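PDB 5UZ8: cadherin-23 from Mus musculus, which probably mediates calcium-dependent adhesion and forms part of the tip links that pull on mechanotransduction channels in inner-ear hair cells. Local coordinates for residues Phe291-Val296 with Thr309-Glu314; Ser241-Leu246 with Gly277-Gln282. All coordinates share one frame; numbering follows the deposited sequence. Where two conformers were deposited one is given.

Contact 1: residues Phe291-Val296 with Thr309-Glu314; sequences FNLTVV and TMLLVE
Leu293 and Leu311 lie side by side and point the same way, with CD1 of Leu293 4.2 Å from CD2 of Leu311. The same Leu293 methyl also reaches Val313, where CD1 comes within 4.1 Å of CG2; CG of Leu293 stands anti to its own carbonyl carbon (chi1 -55°), and chi2 of 175° sets CD1 anti to CA. One step along, CG2 of Val295 slants across Leu311 and meets CB at 4.0 Å, while CB of Val295 has CG2 of Thr309 beside it. The hydroxyl of Thr309 turns to a different partner and is hydrogen-bonded to the carbonyl of Lys225. At the far end of this face Phe291 presents a ring edge, CD1, to the carbonyl O of Val313 at 3.8 Å, and its ring packs edge-to-face with Phe270.

The other face is more polar. Thr294 and Met310 run alongside each other, pointing the same way, though Met310 has two conformers and the details of its sulfur contact are doubtful. CD1 of Leu312 lies 3.2 Å from the carbonyl O of Phe291. Asn292 also has a second conformer; in the one given here its OD1 accepts a hydrogen bond from NE2 of Gln227.

Beneath the side chains, Phe291, Leu293 and Val295 each exchange a reciprocal pair of backbone hydrogen bonds with Val313, Leu311 and Thr309. All six are close to straight; Leu293 N to Leu311 O, for example, measures 2.8 Å. With strands 227-233 and 259-263 flanking it, this antiparallel hairpin is the F-G pair of a cadherin repeat, its leucine and valine face turned into the beta-sandwich core.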
# COMPACT_ATOMS: atom_id res chain seq x y z
N PHE A 291 -19.01 24.87 53.45
CA PHE A 291 -18.18 23.75 53.07
C PHE A 291 -17.45 24.13 51.79
O PHE A 291 -18.05 24.78 50.92
CB PHE A 291 -19.05 22.54 52.79
CG PHE A 291 -19.91 22.14 53.94
CD1 PHE A 291 -21.18 22.69 54.11
CD2 PHE A 291 -19.45 21.24 54.89
CE1 PHE A 291 -21.98 22.33 55.17
CE2 PHE A 291 -20.26 20.86 55.94
CZ PHE A 291 -21.52 21.42 56.09
N ASN A 292 -16.16 23.78 51.71
CA ASN A 292 -15.48 23.77 50.41
C ASN A 292 -15.01 22.34 50.17
O ASN A 292 -14.02 21.88 50.71
CB ASN A 292 -14.36 24.81 50.26
CG ASN A 292 -14.14 25.22 48.79
OD1 ASN A 292 -14.87 24.82 47.89
ND2 ASN A 292 -13.14 26.04 48.55
N LEU A 293 -15.82 21.65 49.39
CA LEU A 293 -15.65 20.22 49.12
C LEU A 293 -14.73 20.05 47.93
O LEU A 293 -14.62 20.97 47.08
CB LEU A 293 -16.98 19.58 48.78
CG LEU A 293 -18.10 19.77 49.81
CD1 LEU A 293 -19.44 19.19 49.34
CD2 LEU A 293 -17.66 19.15 51.11
N THR A 294 -14.04 18.93 47.90
CA THR A 294 -13.25 18.56 46.74
C THR A 294 -13.97 17.43 46.03
O THR A 294 -14.25 16.40 46.66
CB THR A 294 -11.85 18.11 47.15
OG1 THR A 294 -11.17 19.21 47.73
CG2 THR A 294 -11.08 17.69 45.92
N VAL A 295 -14.33 17.65 44.77
CA VAL A 295 -15.05 16.65 43.97
C VAL A 295 -14.00 16.03 43.06
O VAL A 295 -13.24 16.75 42.41
CB VAL A 295 -16.16 17.29 43.13
CG1 VAL A 295 -16.95 16.25 42.35
CG2 VAL A 295 -17.11 18.07 44.03
N VAL A 296 -13.96 14.70 43.02
CA VAL A 296 -12.96 13.98 42.26
C VAL A 296 -13.68 13.15 41.21
O VAL A 296 -14.68 12.51 41.53
CB VAL A 296 -12.19 13.01 43.16
CG1 VAL A 296 -11.05 12.31 42.41
CG2 VAL A 296 -11.68 13.71 44.40
N THR A 309 -12.29 19.31 41.13
CA THR A 309 -12.73 20.69 41.22
C THR A 309 -13.22 20.92 42.64
O THR A 309 -13.37 19.96 43.41
CB THR A 309 -13.81 20.99 40.18
OG1 THR A 309 -14.12 22.39 40.22
CG2 THR A 309 -15.06 20.20 40.44
N MET A 310 -13.39 22.19 42.99
CA MET A 310 -13.88 22.55 44.31
C MET A 310 -15.35 22.95 44.22
O MET A 310 -15.80 23.49 43.21
CB MET A 310 -13.02 23.67 44.92
CG MET A 310 -11.56 23.27 45.16
SD MET A 310 -11.38 21.71 46.04
CE MET A 310 -9.62 21.36 45.93
N LEU A 311 -16.09 22.66 45.29
CA LEU A 311 -17.52 22.94 45.35
C LEU A 311 -17.79 23.66 46.67
O LEU A 311 -17.62 23.07 47.74
CB LEU A 311 -18.35 21.66 45.26
CG LEU A 311 -19.87 21.79 45.49
CD1 LEU A 311 -20.52 22.71 44.48
CD2 LEU A 311 -20.56 20.43 45.50
N LEU A 312 -18.12 24.95 46.59
CA LEU A 312 -18.47 25.73 47.77
C LEU A 312 -19.95 25.51 48.03
O LEU A 312 -20.76 25.64 47.11
CB LEU A 312 -18.19 27.20 47.54
CG LEU A 312 -18.80 28.18 48.54
CD1 LEU A 312 -18.47 27.84 50.01
CD2 LEU A 312 -18.37 29.59 48.17
N VAL A 313 -20.31 25.14 49.26
CA VAL A 313 -21.72 25.02 49.63
C VAL A 313 -22.01 25.93 50.81
O VAL A 313 -21.39 25.79 51.86
CB VAL A 313 -22.08 23.60 50.03
CG1 VAL A 313 -23.58 23.50 50.32
CG2 VAL A 313 -21.67 22.62 48.95
N GLU A 314 -22.91 26.89 50.61
CA GLU A 314 -23.36 27.77 51.69
C GLU A 314 -24.77 27.38 52.08
O GLU A 314 -25.51 26.81 51.28
CB GLU A 314 -23.26 29.26 51.31
CG GLU A 314 -24.25 29.75 50.26
CD GLU A 314 -24.39 31.27 50.24
OE1 GLU A 314 -25.30 31.78 49.54
OE2 GLU A 314 -23.58 31.95 50.92

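Contact 2: residues Ser241-Leu246 with Gly277-Gln282; sequences SVITML and GLVTTQ
The flat groups joining Ser241-Leu246 to Gly277-Gln282 are peptide carbonyls, and each receives its donor differently. The Ile243 carbonyl takes Val279 N almost head-on, at 2.8 Å. The Val279 carbonyl accepts Val242 N with the donor tilted 20° from its plane. At Gly277 the Met245 N-H points straight at the oxygen, 2.9 Å away, yet Met245 N stands 44° out of the carbonyl plane, above the flat group. The bare CA of Gly277 faces the oxygen of Met245 in a CH...O contact.

Val242 and Ile243 both sit opposite the single Val279, a classic beta bulge, with the extra residue marked by the helical psi of Val242 (-55°). The bulge brings two neighbours to Val279: its CG1 lies 4.0 Å from CB of Val242, and its CB is 4.0 Å from CG2 of Ile243. Separately, its CG2 touches CG of Met245 at 3.9 Å. Ile243 runs alongside Val279, pointing the same way, whereas Met245 comes across it at a slant. CG2 of Val242 also reaches CG2 of Thr281.

On the opposite face CD1 of Leu278 lies between two hydroxyls, 3.6 Å from OG1 of Thr244 and 3.8 Å from OG of Ser241, with CD2 also beside OG of Ser241.

No charged group takes part. The polar specificity lies in three backbone bonds, and the side chains add aliphatic and methyl-to-hydroxyl contacts, so this pairing should depend little on ionisation, while its apolar face, with Val242 on Val232 and Met245 on Phe228, closes against the neighbouring sheet.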
# COMPACT_ATOMS: atom_id res chain seq x y z
N SER A 241 -31.08 17.09 47.05
CA SER A 241 -30.17 17.37 45.93
C SER A 241 -29.48 18.71 46.07
O SER A 241 -30.12 19.69 46.43
CB SER A 241 -30.93 17.34 44.63
OG SER A 241 -31.29 16.00 44.38
N VAL A 242 -28.20 18.75 45.76
CA VAL A 242 -27.38 19.97 45.88
C VAL A 242 -26.99 20.49 44.50
O VAL A 242 -27.26 21.65 44.13
CB VAL A 242 -26.14 19.71 46.73
CG1 VAL A 242 -25.23 20.93 46.79
CG2 VAL A 242 -26.56 19.26 48.13
N ILE A 243 -26.35 19.61 43.72
CA ILE A 243 -25.83 19.96 42.42
C ILE A 243 -25.45 18.66 41.73
O ILE A 243 -25.18 17.66 42.43
CB ILE A 243 -24.56 20.85 42.56
CG1 ILE A 243 -24.15 21.43 41.21
CG2 ILE A 243 -23.41 20.12 43.26
CD1 ILE A 243 -23.12 22.55 41.37
N THR A 244 -25.46 18.66 40.40
CA THR A 244 -24.89 17.54 39.63
C THR A 244 -23.57 17.94 39.00
O THR A 244 -23.48 18.93 38.25
CB THR A 244 -25.87 17.07 38.55
OG1 THR A 244 -27.05 16.58 39.18
CG2 THR A 244 -25.26 15.97 37.68
N MET A 245 -22.54 17.16 39.32
CA MET A 245 -21.18 17.43 38.89
C MET A 245 -20.94 16.61 37.63
O MET A 245 -21.42 15.47 37.51
CB MET A 245 -20.19 17.03 39.98
CG MET A 245 -20.35 17.79 41.29
SD MET A 245 -20.32 19.58 41.13
CE MET A 245 -18.66 19.86 40.54
N LEU A 246 -20.19 17.19 36.70
CA LEU A 246 -19.93 16.54 35.41
C LEU A 246 -18.50 16.81 34.96
O LEU A 246 -18.09 17.95 34.78
CB LEU A 246 -20.94 17.01 34.35
CG LEU A 246 -20.75 16.43 32.94
CD1 LEU A 246 -21.11 14.93 32.90
CD2 LEU A 246 -21.57 17.18 31.91
N GLY A 277 -23.00 11.57 39.35
CA GLY A 277 -22.45 12.86 39.75
C GLY A 277 -23.38 13.70 40.60
O GLY A 277 -23.05 14.83 40.94
N LEU A 278 -24.53 13.15 40.99
CA LEU A 278 -25.45 13.93 41.82
C LEU A 278 -24.93 14.00 43.25
O LEU A 278 -24.73 12.95 43.89
CB LEU A 278 -26.84 13.30 41.83
CG LEU A 278 -27.89 13.96 42.75
CD1 LEU A 278 -28.07 15.43 42.41
CD2 LEU A 278 -29.23 13.25 42.64
N VAL A 279 -24.76 15.22 43.74
CA VAL A 279 -24.40 15.47 45.14
C VAL A 279 -25.68 15.70 45.96
O VAL A 279 -26.53 16.52 45.57
CB VAL A 279 -23.48 16.70 45.26
CG1 VAL A 279 -23.15 17.01 46.72
CG2 VAL A 279 -22.18 16.50 44.46
N THR A 280 -25.80 14.97 47.08
CA THR A 280 -26.87 15.13 48.04
C THR A 280 -26.34 15.37 49.44
O THR A 280 -25.16 15.09 49.72
CB THR A 280 -27.77 13.88 48.09
OG1 THR A 280 -26.93 12.74 48.24
CG2 THR A 280 -28.59 13.78 46.81
N THR A 281 -27.20 15.90 50.31
CA THR A 281 -26.83 16.11 51.72
C THR A 281 -26.96 14.76 52.43
O THR A 281 -27.75 13.92 51.99
CB THR A 281 -27.76 17.11 52.41
OG1 THR A 281 -29.13 16.65 52.32
CG2 THR A 281 -27.63 18.50 51.74
N GLN A 282 -26.16 14.56 53.48
CA GLN A 282 -26.30 13.36 54.35
C GLN A 282 -27.07 13.71 55.64
O GLN A 282 -27.40 12.82 56.43
CB GLN A 282 -24.92 12.76 54.73
CG GLN A 282 -24.19 11.99 53.63
CD GLN A 282 -23.04 11.11 54.17
OE1 GLN A 282 -23.21 10.38 55.15
NE2 GLN A 282 -21.88 11.17 53.51

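Overall arrangement
Both contacts lie in the third cadherin repeat of the fragment, their centres about 11 Å apart, one in each sheet of the beta-sandwich. Contact 2 pairs strands 241-244 and 278-281 and comes first along the chain; strand 290-298 then opens contact 1, which strand 306-316 completes. The sheets meet directly in the core: CG2 of Thr309 lies 3.6 Å from CE of Met245, and CD2 of Leu311 is 3.6 Å from CG2 of Ile243. Asp299, directly after strand 290-298, binds one of the three calcium ions at the junction with the preceding repeat, so the sandwich that the two contacts build carries part of a calcium-bound linker in this elongated protein.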